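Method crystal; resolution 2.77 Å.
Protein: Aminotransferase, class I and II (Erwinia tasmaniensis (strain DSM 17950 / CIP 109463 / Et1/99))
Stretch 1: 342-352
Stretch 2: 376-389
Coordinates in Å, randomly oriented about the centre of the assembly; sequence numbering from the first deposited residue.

Stretch 1 342-352: LFFEKHGLGFS
Stretch 2, residues 376-389: EALQRMTRALTSGY

Residues 342-352 run from the last turn of a helix (342-345) through a type I beta turn, Glu 345 to Gly 348, into a strand that begins at Leu 349. The turn is closed by Gly 348 N to Glu 345 O (3.1 Å), while Leu 349 N reaches back to Phe 344 O (2.8 Å). Gly 348 (phi/psi 68/34) has a positive phi that favours glycine. The second stretch enters already helical and stays so through Leu 385, held by i to i+4 bonds such as Arg 383 N to Gln 379 O (2.8 Å); Thr 386 then leaves helical phi/psi at -147/114, and the tail continues through cis peptides before Ser 387 and Gly 388. Strand and helix axes approach to 9.9 Å, with their N-to-C directions at 100°, almost perpendicular. His 347 CA lies 6.0 Å from Ala 384 CA and Leu 349 CA 7.0 Å from Ala 377 CA.

One hydrogen bond joins the stretches: Arg 380 NH1 donates to Gly 348 O at 2.6 Å, with an N-H...O angle of 154°. The extended Arg 380 side chain (chi1 to chi3 m, t, t; chi4 -171°) presents the guanidinium edge to this carbonyl. An ideal CB on Gly 348 would stand 2.4 Å from Arg 380 NH1, a clash, so the absent side chain leaves room for the arginine.

Aromatic contacts gather around His 347 (chi1 m, chi2 -93°). Ala 384 CB sits over one face of its ring, 3.8 Å from the centroid and 29° off the normal, a CH-pi contact that the small alanine makes close to the helix backbone. The edge of the same imidazole points at the face of Tyr 389 (chi1 -148°, chi2 -90°); the centroids are 4.7 Å apart, the planes at 81°, and His 347 NE2 lies 3.3 Å from Tyr 389 CD1. The tyrosine is poorly ordered, so this geometry is less certain.

Apolar side chains make up most of the rest, packing by van der Waals contact; Phe 344, Leu 349, Phe 351 and Met 381 are buried from water. Phe 343 (chi1 t, chi2 78°) brings its ring edge to the end of the helix and the tail, with CE2 3.8 Å from Leu 385 CD2 and CE1 3.6 Å from Tyr 389 CD1. Leu 349 (m, t) places CD1 3.6 Å from Met 381 CG and CD2 3.7 Å from Arg 380 CB. Met 381 (m, t, p) also meets two phenylalanines obliquely: its CG is 4.5 Å from Phe 344 CE1 (chi1 m, chi2 -75°), and its thioether SD 4.2 Å from Phe 351 CZ (chi1 m, chi2 -31°).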

# COMPACT_ATOMS: atom_id res chain seq x y z
N LEU A 342 -28.77 -14.51 -0.78
CA LEU A 342 -29.01 -15.18 -2.05
C LEU A 342 -30.45 -15.01 -2.51
O LEU A 342 -30.72 -15.00 -3.72
CB LEU A 342 -28.65 -16.66 -1.94
CG LEU A 342 -28.89 -17.54 -3.17
CD1 LEU A 342 -28.11 -17.02 -4.37
CD2 LEU A 342 -28.52 -18.99 -2.87
N PHE A 343 -31.38 -14.87 -1.57
CA PHE A 343 -32.78 -14.65 -1.93
C PHE A 343 -32.94 -13.36 -2.72
O PHE A 343 -33.52 -13.36 -3.81
CB PHE A 343 -33.65 -14.63 -0.67
CG PHE A 343 -35.02 -14.05 -0.89
CD1 PHE A 343 -36.01 -14.80 -1.50
CD2 PHE A 343 -35.31 -12.76 -0.48
CE1 PHE A 343 -37.27 -14.27 -1.70
CE2 PHE A 343 -36.57 -12.22 -0.68
CZ PHE A 343 -37.55 -12.98 -1.29
N PHE A 344 -32.44 -12.25 -2.18
CA PHE A 344 -32.58 -10.97 -2.86
C PHE A 344 -31.79 -10.90 -4.16
O PHE A 344 -32.13 -10.11 -5.04
CB PHE A 344 -32.15 -9.83 -1.93
CG PHE A 344 -33.17 -9.49 -0.88
CD1 PHE A 344 -34.31 -8.79 -1.21
CD2 PHE A 344 -32.98 -9.87 0.44
CE1 PHE A 344 -35.26 -8.47 -0.25
CE2 PHE A 344 -33.92 -9.56 1.41
CZ PHE A 344 -35.06 -8.85 1.06
N GLU A 345 -30.74 -11.71 -4.30
CA GLU A 345 -29.98 -11.72 -5.55
C GLU A 345 -30.83 -12.26 -6.70
O GLU A 345 -30.77 -11.73 -7.82
CB GLU A 345 -28.71 -12.55 -5.40
CG GLU A 345 -27.62 -11.85 -4.61
CD GLU A 345 -26.33 -12.65 -4.56
OE1 GLU A 345 -26.41 -13.90 -4.66
OE2 GLU A 345 -25.25 -12.04 -4.43
N LYS A 346 -31.63 -13.29 -6.44
CA LYS A 346 -32.53 -13.82 -7.46
C LYS A 346 -33.70 -12.90 -7.75
O LYS A 346 -34.49 -13.19 -8.65
CB LYS A 346 -33.03 -15.20 -7.05
CG LYS A 346 -31.96 -16.28 -7.08
CD LYS A 346 -31.35 -16.40 -8.47
CE LYS A 346 -30.19 -17.39 -8.49
NZ LYS A 346 -29.05 -16.94 -7.64
N HIS A 347 -33.83 -11.79 -7.01
CA HIS A 347 -34.82 -10.76 -7.29
C HIS A 347 -34.14 -9.45 -7.68
O HIS A 347 -34.67 -8.36 -7.41
CB HIS A 347 -35.75 -10.56 -6.10
CG HIS A 347 -36.62 -11.74 -5.81
ND1 HIS A 347 -37.89 -11.88 -6.33
CD2 HIS A 347 -36.40 -12.84 -5.05
CE1 HIS A 347 -38.42 -13.02 -5.91
NE2 HIS A 347 -37.53 -13.62 -5.13
N GLY A 348 -32.96 -9.53 -8.29
CA GLY A 348 -32.28 -8.36 -8.81
C GLY A 348 -31.78 -7.38 -7.78
O GLY A 348 -31.78 -6.18 -8.03
N LEU A 349 -31.35 -7.87 -6.62
CA LEU A 349 -30.86 -7.02 -5.54
C LEU A 349 -29.58 -7.61 -4.99
O LEU A 349 -29.59 -8.72 -4.45
CB LEU A 349 -31.91 -6.88 -4.43
CG LEU A 349 -33.20 -6.15 -4.85
CD1 LEU A 349 -34.34 -6.47 -3.90
CD2 LEU A 349 -32.96 -4.65 -4.93
N GLY A 350 -28.48 -6.87 -5.12
CA GLY A 350 -27.19 -7.35 -4.66
C GLY A 350 -26.74 -6.70 -3.37
O GLY A 350 -26.07 -5.65 -3.38
N PHE A 351 -27.09 -7.31 -2.24
CA PHE A 351 -26.74 -6.80 -0.92
C PHE A 351 -25.47 -7.46 -0.41
O PHE A 351 -25.01 -8.48 -0.93
CB PHE A 351 -27.89 -7.04 0.06
CG PHE A 351 -29.15 -6.32 -0.29
CD1 PHE A 351 -29.12 -5.11 -0.96
CD2 PHE A 351 -30.39 -6.86 0.05
CE1 PHE A 351 -30.29 -4.44 -1.29
CE2 PHE A 351 -31.56 -6.20 -0.27
CZ PHE A 351 -31.51 -4.99 -0.94
N SER A 352 -24.90 -6.86 0.63
CA SER A 352 -23.80 -7.48 1.36
C SER A 352 -24.38 -8.53 2.31
O SER A 352 -25.22 -8.21 3.16
CB SER A 352 -23.00 -6.44 2.14
OG SER A 352 -22.06 -5.79 1.30
N GLU A 376 -35.53 2.51 -7.53
CA GLU A 376 -35.58 1.24 -8.26
C GLU A 376 -35.24 0.06 -7.36
O GLU A 376 -35.79 -1.03 -7.53
CB GLU A 376 -34.63 1.28 -9.46
CG GLU A 376 -34.97 2.34 -10.49
CD GLU A 376 -33.99 2.38 -11.64
OE1 GLU A 376 -33.03 1.59 -11.63
OE2 GLU A 376 -34.19 3.20 -12.57
N ALA A 377 -34.34 0.27 -6.39
CA ALA A 377 -34.02 -0.80 -5.45
C ALA A 377 -35.19 -1.08 -4.51
O ALA A 377 -35.50 -2.24 -4.22
CB ALA A 377 -32.77 -0.43 -4.65
N LEU A 378 -35.85 -0.03 -4.02
CA LEU A 378 -36.98 -0.21 -3.13
C LEU A 378 -38.15 -0.90 -3.82
O LEU A 378 -38.87 -1.69 -3.19
CB LEU A 378 -37.43 1.13 -2.56
CG LEU A 378 -36.43 1.80 -1.61
CD1 LEU A 378 -36.97 3.13 -1.10
CD2 LEU A 378 -36.12 0.87 -0.45
N GLN A 379 -38.35 -0.64 -5.12
CA GLN A 379 -39.44 -1.29 -5.83
C GLN A 379 -39.14 -2.76 -6.08
O GLN A 379 -40.06 -3.59 -6.07
CB GLN A 379 -39.72 -0.56 -7.14
CG GLN A 379 -40.93 -1.08 -7.90
CD GLN A 379 -42.20 -1.07 -7.06
OE1 GLN A 379 -42.36 -0.24 -6.16
NE2 GLN A 379 -43.12 -1.98 -7.36
N ARG A 380 -37.87 -3.11 -6.32
CA ARG A 380 -37.52 -4.52 -6.43
C ARG A 380 -37.71 -5.25 -5.11
O ARG A 380 -38.01 -6.45 -5.11
CB ARG A 380 -36.07 -4.67 -6.92
CG ARG A 380 -35.85 -4.20 -8.34
CD ARG A 380 -34.48 -4.64 -8.86
NE ARG A 380 -34.30 -4.31 -10.27
CZ ARG A 380 -33.28 -4.73 -11.00
NH1 ARG A 380 -32.35 -5.50 -10.47
NH2 ARG A 380 -33.19 -4.38 -12.28
N MET A 381 -37.55 -4.56 -3.99
CA MET A 381 -37.85 -5.17 -2.70
C MET A 381 -39.35 -5.39 -2.53
O MET A 381 -39.77 -6.45 -2.06
CB MET A 381 -37.31 -4.29 -1.56
CG MET A 381 -35.80 -4.21 -1.50
SD MET A 381 -35.23 -3.11 -0.19
CE MET A 381 -36.05 -3.84 1.23
N THR A 382 -40.16 -4.40 -2.91
CA THR A 382 -41.61 -4.56 -2.86
C THR A 382 -42.06 -5.68 -3.79
O THR A 382 -42.91 -6.50 -3.42
CB THR A 382 -42.30 -3.25 -3.21
OG1 THR A 382 -41.93 -2.24 -2.26
CG2 THR A 382 -43.81 -3.41 -3.20
N ARG A 383 -41.51 -5.73 -5.00
CA ARG A 383 -41.89 -6.76 -5.96
C ARG A 383 -41.47 -8.14 -5.50
O ARG A 383 -42.13 -9.13 -5.82
CB ARG A 383 -41.30 -6.44 -7.33
CG ARG A 383 -41.82 -7.32 -8.46
CD ARG A 383 -41.22 -6.93 -9.80
NE ARG A 383 -41.34 -5.49 -10.06
CZ ARG A 383 -40.32 -4.64 -10.05
NH1 ARG A 383 -39.10 -5.08 -9.80
NH2 ARG A 383 -40.53 -3.35 -10.30
N ALA A 384 -40.37 -8.24 -4.74
CA ALA A 384 -39.86 -9.54 -4.31
C ALA A 384 -40.72 -10.15 -3.21
O ALA A 384 -40.95 -11.37 -3.21
CB ALA A 384 -38.42 -9.41 -3.83
N LEU A 385 -41.21 -9.34 -2.28
CA LEU A 385 -41.95 -9.85 -1.13
C LEU A 385 -43.45 -9.91 -1.35
O LEU A 385 -44.15 -10.51 -0.53
CB LEU A 385 -41.65 -8.99 0.10
CG LEU A 385 -40.18 -8.77 0.45
CD1 LEU A 385 -40.04 -8.00 1.76
CD2 LEU A 385 -39.44 -10.10 0.53
N THR A 386 -43.97 -9.31 -2.42
CA THR A 386 -45.41 -9.21 -2.61
C THR A 386 -45.71 -9.26 -4.10
O THR A 386 -45.34 -8.34 -4.83
CB THR A 386 -45.95 -7.91 -1.99
OG1 THR A 386 -45.67 -7.90 -0.59
CG2 THR A 386 -47.45 -7.80 -2.21
N SER A 387 -46.38 -10.32 -4.56
CA SER A 387 -46.79 -11.48 -3.75
C SER A 387 -46.96 -12.69 -4.66
O SER A 387 -47.55 -12.58 -5.73
CB SER A 387 -48.10 -11.21 -3.00
OG SER A 387 -49.18 -11.04 -3.90
N GLY A 388 -46.45 -13.85 -4.24
CA GLY A 388 -45.67 -13.98 -3.02
C GLY A 388 -44.49 -14.90 -3.27
O GLY A 388 -44.49 -15.67 -4.23
N TYR A 389 -43.48 -14.82 -2.41
CA TYR A 389 -42.26 -15.59 -2.61
C TYR A 389 -41.53 -15.81 -1.30
O TYR A 389 -42.04 -15.48 -0.22
CB TYR A 389 -41.36 -14.89 -3.63
CG TYR A 389 -40.52 -15.83 -4.47
CD1 TYR A 389 -39.25 -16.22 -4.06
CD2 TYR A 389 -40.99 -16.31 -5.68
CE1 TYR A 389 -38.48 -17.07 -4.84
CE2 TYR A 389 -40.23 -17.16 -6.46
CZ TYR A 389 -38.97 -17.54 -6.03
OH TYR A 389 -38.21 -18.38 -6.81